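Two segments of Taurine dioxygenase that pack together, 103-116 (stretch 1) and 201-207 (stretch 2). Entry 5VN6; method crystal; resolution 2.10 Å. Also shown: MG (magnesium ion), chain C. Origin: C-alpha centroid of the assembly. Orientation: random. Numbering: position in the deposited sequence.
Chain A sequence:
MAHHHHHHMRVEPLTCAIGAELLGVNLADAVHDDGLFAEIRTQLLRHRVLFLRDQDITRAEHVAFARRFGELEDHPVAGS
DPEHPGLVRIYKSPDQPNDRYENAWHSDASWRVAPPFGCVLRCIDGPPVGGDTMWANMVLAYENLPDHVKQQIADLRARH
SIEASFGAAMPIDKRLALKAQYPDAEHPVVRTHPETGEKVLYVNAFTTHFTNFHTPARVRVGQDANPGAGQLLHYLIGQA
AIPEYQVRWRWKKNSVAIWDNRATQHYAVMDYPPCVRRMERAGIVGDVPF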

# COMPACT_ATOMS: atom_id res chain seq x y z
N ASN A 103 2.62 0.20 12.59
CA ASN A 103 2.18 -0.39 11.32
C ASN A 103 0.68 -0.14 11.14
O ASN A 103 -0.15 -1.04 11.23
CB ASN A 103 2.55 -1.87 11.24
CG ASN A 103 1.95 -2.71 12.36
OD1 ASN A 103 1.78 -2.24 13.50
ND2 ASN A 103 1.61 -3.96 12.04
N ALA A 104 0.35 1.12 10.92
CA ALA A 104 -1.02 1.60 10.76
C ALA A 104 -0.94 2.95 10.07
O ALA A 104 0.01 3.71 10.29
CB ALA A 104 -1.74 1.74 12.11
N TRP A 105 -1.95 3.26 9.26
CA TRP A 105 -1.95 4.57 8.61
C TRP A 105 -2.24 5.65 9.65
O TRP A 105 -3.36 5.76 10.15
CB TRP A 105 -2.96 4.58 7.46
CG TRP A 105 -2.39 3.88 6.26
CD1 TRP A 105 -2.78 2.69 5.72
CD2 TRP A 105 -1.26 4.32 5.48
NE1 TRP A 105 -1.99 2.37 4.64
CE2 TRP A 105 -1.05 3.36 4.47
CE3 TRP A 105 -0.43 5.45 5.53
CZ2 TRP A 105 -0.04 3.48 3.52
CZ3 TRP A 105 0.58 5.57 4.59
CH2 TRP A 105 0.76 4.59 3.59
N HIS A 106 -1.24 6.45 9.99
CA HIS A 106 -1.42 7.46 11.01
C HIS A 106 -0.65 8.72 10.67
O HIS A 106 0.38 8.69 9.99
CB HIS A 106 -1.00 6.96 12.41
CG HIS A 106 0.46 6.66 12.55
ND1 HIS A 106 1.06 5.56 11.98
CD2 HIS A 106 1.44 7.32 13.21
CE1 HIS A 106 2.35 5.56 12.27
NE2 HIS A 106 2.61 6.62 13.03
N SER A 107 -1.15 9.83 11.18
CA SER A 107 -0.40 11.07 11.25
C SER A 107 0.12 11.20 12.67
O SER A 107 -0.66 11.11 13.62
CB SER A 107 -1.28 12.27 10.88
OG SER A 107 -0.51 13.46 10.89
N ASP A 108 1.44 11.37 12.81
CA ASP A 108 2.08 11.32 14.13
C ASP A 108 1.39 12.20 15.16
O ASP A 108 1.17 13.40 14.93
CB ASP A 108 3.56 11.72 14.01
CG ASP A 108 4.47 10.52 13.86
OD1 ASP A 108 3.99 9.38 14.03
OD2 ASP A 108 5.66 10.72 13.54
N ALA A 109 1.02 11.58 16.28
CA ALA A 109 0.53 12.27 17.48
C ALA A 109 -0.60 13.24 17.18
O ALA A 109 -0.68 14.33 17.75
CB ALA A 109 1.67 12.99 18.21
N SER A 110 -1.49 12.86 16.25
CA SER A 110 -2.69 13.67 16.05
C SER A 110 -3.62 13.62 17.26
O SER A 110 -4.59 14.38 17.31
CB SER A 110 -3.41 13.20 14.77
OG SER A 110 -3.99 11.92 14.95
N TRP A 111 -3.37 12.71 18.22
CA TRP A 111 -4.10 12.69 19.48
C TRP A 111 -3.67 13.82 20.41
O TRP A 111 -4.20 13.91 21.52
CB TRP A 111 -3.90 11.34 20.21
CG TRP A 111 -2.46 10.90 20.25
CD1 TRP A 111 -1.85 10.02 19.39
CD2 TRP A 111 -1.46 11.30 21.20
NE1 TRP A 111 -0.53 9.86 19.75
CE2 TRP A 111 -0.26 10.63 20.85
CE3 TRP A 111 -1.46 12.15 22.31
CZ2 TRP A 111 0.93 10.80 21.56
CZ3 TRP A 111 -0.27 12.32 23.02
CH2 TRP A 111 0.91 11.65 22.64
N ARG A 112 -2.71 14.64 20.00
CA ARG A 112 -2.27 15.80 20.77
C ARG A 112 -3.05 17.03 20.34
O ARG A 112 -3.54 17.12 19.21
CB ARG A 112 -0.78 16.10 20.56
CG ARG A 112 0.21 15.12 21.13
CD ARG A 112 1.59 15.76 21.11
NE ARG A 112 2.67 14.82 21.38
CZ ARG A 112 3.17 14.58 22.59
NH1 ARG A 112 2.69 15.22 23.65
NH2 ARG A 112 4.16 13.71 22.74
N VAL A 113 -3.12 18.00 21.25
CA VAL A 113 -3.71 19.30 20.93
C VAL A 113 -2.94 19.98 19.80
O VAL A 113 -3.53 20.61 18.91
CB VAL A 113 -3.74 20.17 22.20
CG1 VAL A 113 -4.17 21.58 21.87
CG2 VAL A 113 -4.68 19.55 23.23
N ALA A 114 -1.61 19.86 19.81
CA ALA A 114 -0.75 20.45 18.79
C ALA A 114 0.13 19.33 18.27
O ALA A 114 1.23 19.09 18.79
CB ALA A 114 0.06 21.61 19.35
N PRO A 115 -0.32 18.62 17.23
CA PRO A 115 0.49 17.54 16.69
C PRO A 115 1.75 18.07 16.04
O PRO A 115 1.78 19.22 15.55
CB PRO A 115 -0.44 16.88 15.65
CG PRO A 115 -1.82 17.24 16.09
CD PRO A 115 -1.70 18.60 16.74
N PRO A 116 2.82 17.27 15.98
CA PRO A 116 4.10 17.76 15.44
C PRO A 116 4.04 18.16 13.97
O PRO A 116 3.26 17.62 13.18
CB PRO A 116 5.05 16.56 15.64
CG PRO A 116 4.16 15.38 15.88
CD PRO A 116 2.92 15.91 16.53
N LEU A 201 -7.10 15.96 4.23
CA LEU A 201 -8.00 15.04 4.90
C LEU A 201 -7.34 14.57 6.19
O LEU A 201 -6.37 13.80 6.17
CB LEU A 201 -8.36 13.87 3.98
CG LEU A 201 -9.27 12.80 4.60
CD1 LEU A 201 -10.60 13.40 5.12
CD2 LEU A 201 -9.52 11.65 3.60
N TYR A 202 -7.87 15.03 7.33
CA TYR A 202 -7.19 14.90 8.62
C TYR A 202 -7.93 13.98 9.60
O TYR A 202 -8.26 14.38 10.72
CB TYR A 202 -6.98 16.30 9.21
CG TYR A 202 -5.91 16.32 10.27
CD1 TYR A 202 -6.20 16.68 11.57
CD2 TYR A 202 -4.59 15.96 9.95
CE1 TYR A 202 -5.22 16.67 12.55
CE2 TYR A 202 -3.62 15.94 10.91
CZ TYR A 202 -3.94 16.31 12.22
OH TYR A 202 -2.99 16.31 13.20
N VAL A 203 -8.18 12.74 9.18
CA VAL A 203 -8.57 11.66 10.08
C VAL A 203 -7.67 10.47 9.78
O VAL A 203 -7.23 10.27 8.64
CB VAL A 203 -10.07 11.28 9.94
CG1 VAL A 203 -10.95 12.44 10.45
CG2 VAL A 203 -10.41 10.92 8.45
N ASN A 204 -7.37 9.68 10.80
CA ASN A 204 -6.43 8.57 10.64
C ASN A 204 -6.75 7.50 11.69
O ASN A 204 -7.79 7.54 12.35
CB ASN A 204 -4.98 9.07 10.71
CG ASN A 204 -4.55 9.48 12.12
OD1 ASN A 204 -4.17 8.64 12.93
ND2 ASN A 204 -4.54 10.79 12.38
N ALA A 205 -5.81 6.55 11.86
CA ALA A 205 -6.04 5.41 12.75
C ALA A 205 -6.32 5.86 14.19
O ALA A 205 -7.00 5.15 14.93
CB ALA A 205 -4.84 4.46 12.72
N PHE A 206 -5.82 7.04 14.58
CA PHE A 206 -6.09 7.54 15.92
C PHE A 206 -7.50 8.08 16.09
O PHE A 206 -7.93 8.27 17.23
CB PHE A 206 -5.09 8.65 16.29
CG PHE A 206 -3.69 8.17 16.49
CD1 PHE A 206 -2.65 8.70 15.74
CD2 PHE A 206 -3.40 7.18 17.42
CE1 PHE A 206 -1.34 8.26 15.92
CE2 PHE A 206 -2.11 6.74 17.61
CZ PHE A 206 -1.07 7.29 16.86
N THR A 207 -8.22 8.35 15.00
CA THR A 207 -9.51 9.03 15.10
C THR A 207 -10.59 8.04 15.53
O THR A 207 -10.75 6.97 14.93
CB THR A 207 -9.87 9.66 13.75
OG1 THR A 207 -8.77 10.41 13.24
CG2 THR A 207 -11.08 10.54 13.90
MG MG C . 4.82 7.36 13.45

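Neither stretch forms a regular helix or strand where the two meet. Stretch 1 folds through two overlapping turns, a type II turn from Ser-107 to Ser-110 and a type I turn from Ala-109 to Arg-112. Stretch 2 has a type I turn from Asn-204 to Thr-207, closed by a hydrogen bond from Thr-207 N to Asn-204 O at 2.8 Å. The closest CA atoms are those of His-106 and Asn-204, 5.1 Å apart. One backbone hydrogen bond crosses the contact: Ala-205 N donates to Trp-105 O at 3.1 Å. Beside it, Ala-104 CB and Ala-205 CB meet at 4.2 Å, small apolar groups that fit a close approach of the chains.

Asn-204 uses both ends of its amide. Asn-204 ND2 donates to Ser-110 OG at 2.9 Å, and Asn-204 OD1 accepts from Phe-206 N at 2.8 Å. The same side chain thus ties stretch 1 to stretch 2 and braces the turn. The short side chain of Ser-110 places its hydroxyl within reach of this amide.

Phe-206 loses the most surface to the other stretch. Its CB points toward stretch 1, and its ring is buried. The edge of Trp-111 is directed at its face, with Trp-111 CD1 3.7 Å from Phe-206 CE2 and the planes at 81°. His-106 CB lies 3.8 Å from Phe-206 CE1. His-106 also binds the magnesium ion through NE2 at 2.4 Å, and Asp-108 OD1 binds it at 2.3 Å. A hydrogen bond from His-106 ND1 to Ala-104 O, 2.7 Å, steadies the imidazole.

Tyr-202 reaches stretch 1 with the end of its side chain. Tyr-202 OH lies 3.3 Å from Pro-115 CG and 3.5 Å from Ser-110 CB. Its CA-to-CB bond points sideways, but the aromatic side chain carries the hydroxyl to stretch 1. In all, the contact buries 476 Å².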